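Local coordinates for peptidase M16 domain protein (Alicyclobacillus acidocaldarius subsp. acidocaldarius DSM 446, PDB 4XEA) that probably hydrolyses peptide bonds as a metal-dependent peptidase of the M16 (insulinase) family, and carries a bound nickel ion in the crystal, at residues H61-K66 against E129-I133. Sequence-based numbering, arbitrary orientation.
Sequences HFLEHK and EKGII. With NI (nickel (II) ion), chain C.
ND1 of H65 donates a hydrogen bond to OE1 of E129 at 2.7 Å, while NE2, at the far side of the same imidazole, holds the nickel ion at 2.2 Å. Gripped at both nitrogens, the ring is held at two points, which restrains its rotation. The bond is somewhat bent, with an N-H...O angle of 148°; it reaches OE1 on the anti side of the carboxylate, 21° out of that group's plane. A bend at chi2 (71°) brings the E129 carboxylate to this edge of the ring. Its other oxygen, OE2, lies 3.9 Å from NZ of K66, a long salt bridge; K66 NZ has its stronger salt bridge with E69. Were E129 an alanine, H65 ND1 would probably lose its acceptor and the metal-bound ring one of its two anchors.

Next to this polar network, I133 spreads its atoms over three rings. CD1 sits over a face of F62, 4.0 Å from the ring centroid, a CH-pi contact, whereas CG2 meets the edge of H61 at CE1 (3.8 Å) and CG1 lies over a face of the H65 imidazole. The F62 ring takes CG of K130 at its own edge, 3.7 Å from CE2; the K130 amine runs on to the carbonyls of R174 and I176. The axes of the short helical segments stay 11.0 Å apart at closest approach, so side chains span the gap.

H61 NE2 also binds the nickel at 2.2 Å, and E136, farther along helix 123-141, completes the protein ligands: the inverted zinc-binding HxxEH motif of M16 peptidases, with E129 as second shell.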
ATOM      1  N   HIS A  61      -8.148   0.754  22.953  1.00 43.97           N
ATOM      2  CA  HIS A  61      -8.181  -0.330  21.954  1.00 44.59           C
ATOM      3  C   HIS A  61      -9.287  -1.356  22.238  1.00 46.25           C
ATOM      4  O   HIS A  61      -9.903  -1.896  21.314  1.00 46.76           O
ATOM      5  CB  HIS A  61      -6.807  -0.973  21.927  1.00 45.02           C
ATOM      6  CG  HIS A  61      -6.758  -2.258  21.200  1.00 47.07           C
ATOM      7  ND1 HIS A  61      -6.839  -3.469  21.854  1.00 50.00           N
ATOM      8  CD2 HIS A  61      -6.683  -2.540  19.879  1.00 50.29           C
ATOM      9  CE1 HIS A  61      -6.791  -4.443  20.970  1.00 50.47           C
ATOM     10  NE2 HIS A  61      -6.675  -3.907  19.768  1.00 53.32           N
ATOM     11  N   PHE A  62      -9.539  -1.619  23.517  1.00 46.57           N
ATOM     12  CA  PHE A  62     -10.690  -2.450  23.937  1.00 49.24           C
ATOM     13  C   PHE A  62     -12.016  -1.822  23.437  1.00 49.37           C
ATOM     14  O   PHE A  62     -12.875  -2.501  22.840  1.00 50.91           O
ATOM     15  CB  PHE A  62     -10.669  -2.579  25.464  1.00 49.73           C
ATOM     16  CG  PHE A  62     -11.368  -3.803  26.000  1.00 52.87           C
ATOM     17  CD1 PHE A  62     -12.719  -3.989  25.807  1.00 55.25           C
ATOM     18  CD2 PHE A  62     -10.675  -4.729  26.770  1.00 54.34           C
ATOM     19  CE1 PHE A  62     -13.364  -5.116  26.331  1.00 58.92           C
ATOM     20  CE2 PHE A  62     -11.312  -5.846  27.290  1.00 59.70           C
ATOM     21  CZ  PHE A  62     -12.647  -6.038  27.070  1.00 60.18           C
ATOM     22  N   LEU A  63     -12.178  -0.524  23.656  1.00 48.62           N
ATOM     23  CA  LEU A  63     -13.376   0.190  23.175  1.00 48.91           C
ATOM     24  C   LEU A  63     -13.486   0.099  21.640  1.00 49.43           C
ATOM     25  O   LEU A  63     -14.577  -0.110  21.105  1.00 49.81           O
ATOM     26  CB  LEU A  63     -13.379   1.653  23.621  1.00 45.80           C
ATOM     27  CG  LEU A  63     -13.555   1.924  25.117  1.00 45.78           C
ATOM     28  CD1 LEU A  63     -13.428   3.417  25.355  1.00 45.54           C
ATOM     29  CD2 LEU A  63     -14.958   1.378  25.614  1.00 48.05           C
ATOM     30  N   GLU A  64     -12.345   0.180  20.950  1.00 48.30           N
ATOM     31  CA  GLU A  64     -12.348   0.050  19.491  1.00 48.96           C
ATOM     32  C   GLU A  64     -12.923  -1.269  19.076  1.00 51.27           C
ATOM     33  O   GLU A  64     -13.731  -1.329  18.146  1.00 52.97           O
ATOM     34  CB  GLU A  64     -10.936   0.241  18.905  1.00 47.74           C
ATOM     35  CG  GLU A  64     -10.876   0.114  17.367  1.00 50.92           C
ATOM     36  CD  GLU A  64      -9.658  -0.688  16.912  1.00 51.45           C
ATOM     37  OE1 GLU A  64      -8.527  -0.331  17.277  1.00 50.38           O
ATOM     38  OE2 GLU A  64      -9.837  -1.706  16.242  1.00 56.01           O
ATOM     39  N   HIS A  65     -12.504  -2.343  19.740  1.00 52.17           N
ATOM     40  CA  HIS A  65     -12.999  -3.644  19.403  1.00 55.50           C
ATOM     41  C   HIS A  65     -14.513  -3.737  19.645  1.00 56.95           C
ATOM     42  O   HIS A  65     -15.232  -4.361  18.870  1.00 58.30           O
ATOM     43  CB  HIS A  65     -12.308  -4.717  20.246  1.00 57.17           C
ATOM     44  CG  HIS A  65     -11.110  -5.308  19.596  1.00 59.74           C
ATOM     45  ND1 HIS A  65     -11.027  -6.647  19.276  1.00 63.92           N
ATOM     46  CD2 HIS A  65      -9.951  -4.744  19.183  1.00 59.42           C
ATOM     47  CE1 HIS A  65      -9.857  -6.884  18.706  1.00 64.19           C
ATOM     48  NE2 HIS A  65      -9.187  -5.749  18.642  1.00 61.09           N
ATOM     49  N   LYS A  66     -14.968  -3.142  20.741  1.00 55.82           N
ATOM     50  CA  LYS A  66     -16.341  -3.322  21.198  1.00 58.36           C
ATOM     51  C   LYS A  66     -17.304  -2.315  20.584  1.00 57.96           C
ATOM     52  O   LYS A  66     -18.526  -2.461  20.698  1.00 59.58           O
ATOM     53  CB  LYS A  66     -16.374  -3.278  22.734  1.00 59.47           C
ATOM     54  CG  LYS A  66     -15.859  -4.591  23.425  1.00 62.13           C
ATOM     55  CD  LYS A  66     -16.328  -5.904  22.768  1.00 66.93           C
ATOM     56  CE  LYS A  66     -17.864  -6.087  22.672  1.00 70.45           C
ATOM     57  NZ  LYS A  66     -18.262  -7.236  21.775  1.00 73.00           N
ATOM     58  N   GLU A 129     -14.175 -10.685  25.052  1.00 82.01           N
ATOM     59  CA  GLU A 129     -13.271  -9.889  24.270  1.00 78.00           C
ATOM     60  C   GLU A 129     -11.889  -9.841  24.936  1.00 75.06           C
ATOM     61  O   GLU A 129     -10.910  -9.569  24.260  1.00 73.67           O
ATOM     62  CB  GLU A 129     -13.835  -8.471  24.052  1.00 74.64           C
ATOM     63  CG  GLU A 129     -13.203  -7.698  22.893  1.00 72.76           C
ATOM     64  CD  GLU A 129     -13.594  -8.242  21.531  1.00 77.72           C
ATOM     65  OE1 GLU A 129     -12.781  -8.141  20.595  1.00 75.89           O
ATOM     66  OE2 GLU A 129     -14.714  -8.776  21.392  1.00 80.84           O
ATOM     67  N   LYS A 130     -11.805 -10.104  26.244  1.00 75.68           N
ATOM     68  CA  LYS A 130     -10.499 -10.115  26.945  1.00 74.57           C
ATOM     69  C   LYS A 130      -9.613 -11.253  26.420  1.00 79.39           C
ATOM     70  O   LYS A 130      -8.407 -11.073  26.222  1.00 78.24           O
ATOM     71  CB  LYS A 130     -10.666 -10.281  28.462  1.00 76.31           C
ATOM     72  CG  LYS A 130     -10.923  -9.004  29.255  1.00 72.09           C
ATOM     73  CD  LYS A 130     -11.176  -9.341  30.723  1.00 76.03           C
ATOM     74  CE  LYS A 130     -11.642  -8.135  31.530  1.00 73.48           C
ATOM     75  NZ  LYS A 130     -11.307  -8.271  32.975  1.00 76.28           N
ATOM     76  N   GLY A 131     -10.223 -12.417  26.225  1.00 86.56           N
ATOM     77  CA  GLY A 131      -9.531 -13.582  25.666  1.00 93.61           C
ATOM     78  C   GLY A 131      -9.016 -13.336  24.250  1.00 92.61           C
ATOM     79  O   GLY A 131      -7.891 -13.751  23.896  1.00 95.37           O
ATOM     80  N   ILE A 132      -9.851 -12.655  23.446  1.00 90.34           N
ATOM     81  CA  ILE A 132      -9.533 -12.345  22.051  1.00 90.10           C
ATOM     82  C   ILE A 132      -8.368 -11.368  21.982  1.00 82.75           C
ATOM     83  O   ILE A 132      -7.492 -11.508  21.137  1.00 84.18           O
ATOM     84  CB  ILE A 132     -10.771 -11.786  21.287  1.00 91.45           C
ATOM     85  CG1 ILE A 132     -11.874 -12.860  21.205  1.00100.74           C
ATOM     86  CG2 ILE A 132     -10.386 -11.290  19.898  1.00 92.02           C
ATOM     87  CD1 ILE A 132     -13.175 -12.378  20.577  1.00103.55           C
ATOM     88  N   ILE A 133      -8.340 -10.392  22.887  1.00 75.95           N
ATOM     89  CA  ILE A 133      -7.273  -9.403  22.895  1.00 71.21           C
ATOM     90  C   ILE A 133      -5.980  -9.993  23.466  1.00 71.09           C
ATOM     91  O   ILE A 133      -4.910  -9.724  22.931  1.00 70.42           O
ATOM     92  CB  ILE A 133      -7.683  -8.114  23.626  1.00 66.96           C
ATOM     93  CG1 ILE A 133      -8.870  -7.465  22.902  1.00 68.13           C
ATOM     94  CG2 ILE A 133      -6.534  -7.132  23.650  1.00 64.81           C
ATOM     95  CD1 ILE A 133      -9.529  -6.374  23.706  1.00 66.45           C
TER
HETATM   96 NI    NI C 502      -7.212  -5.057  17.947  1.00 73.10          NI
HETATM   97  O   HOH W   1      -7.667  -5.951  15.722  1.00 66.69           O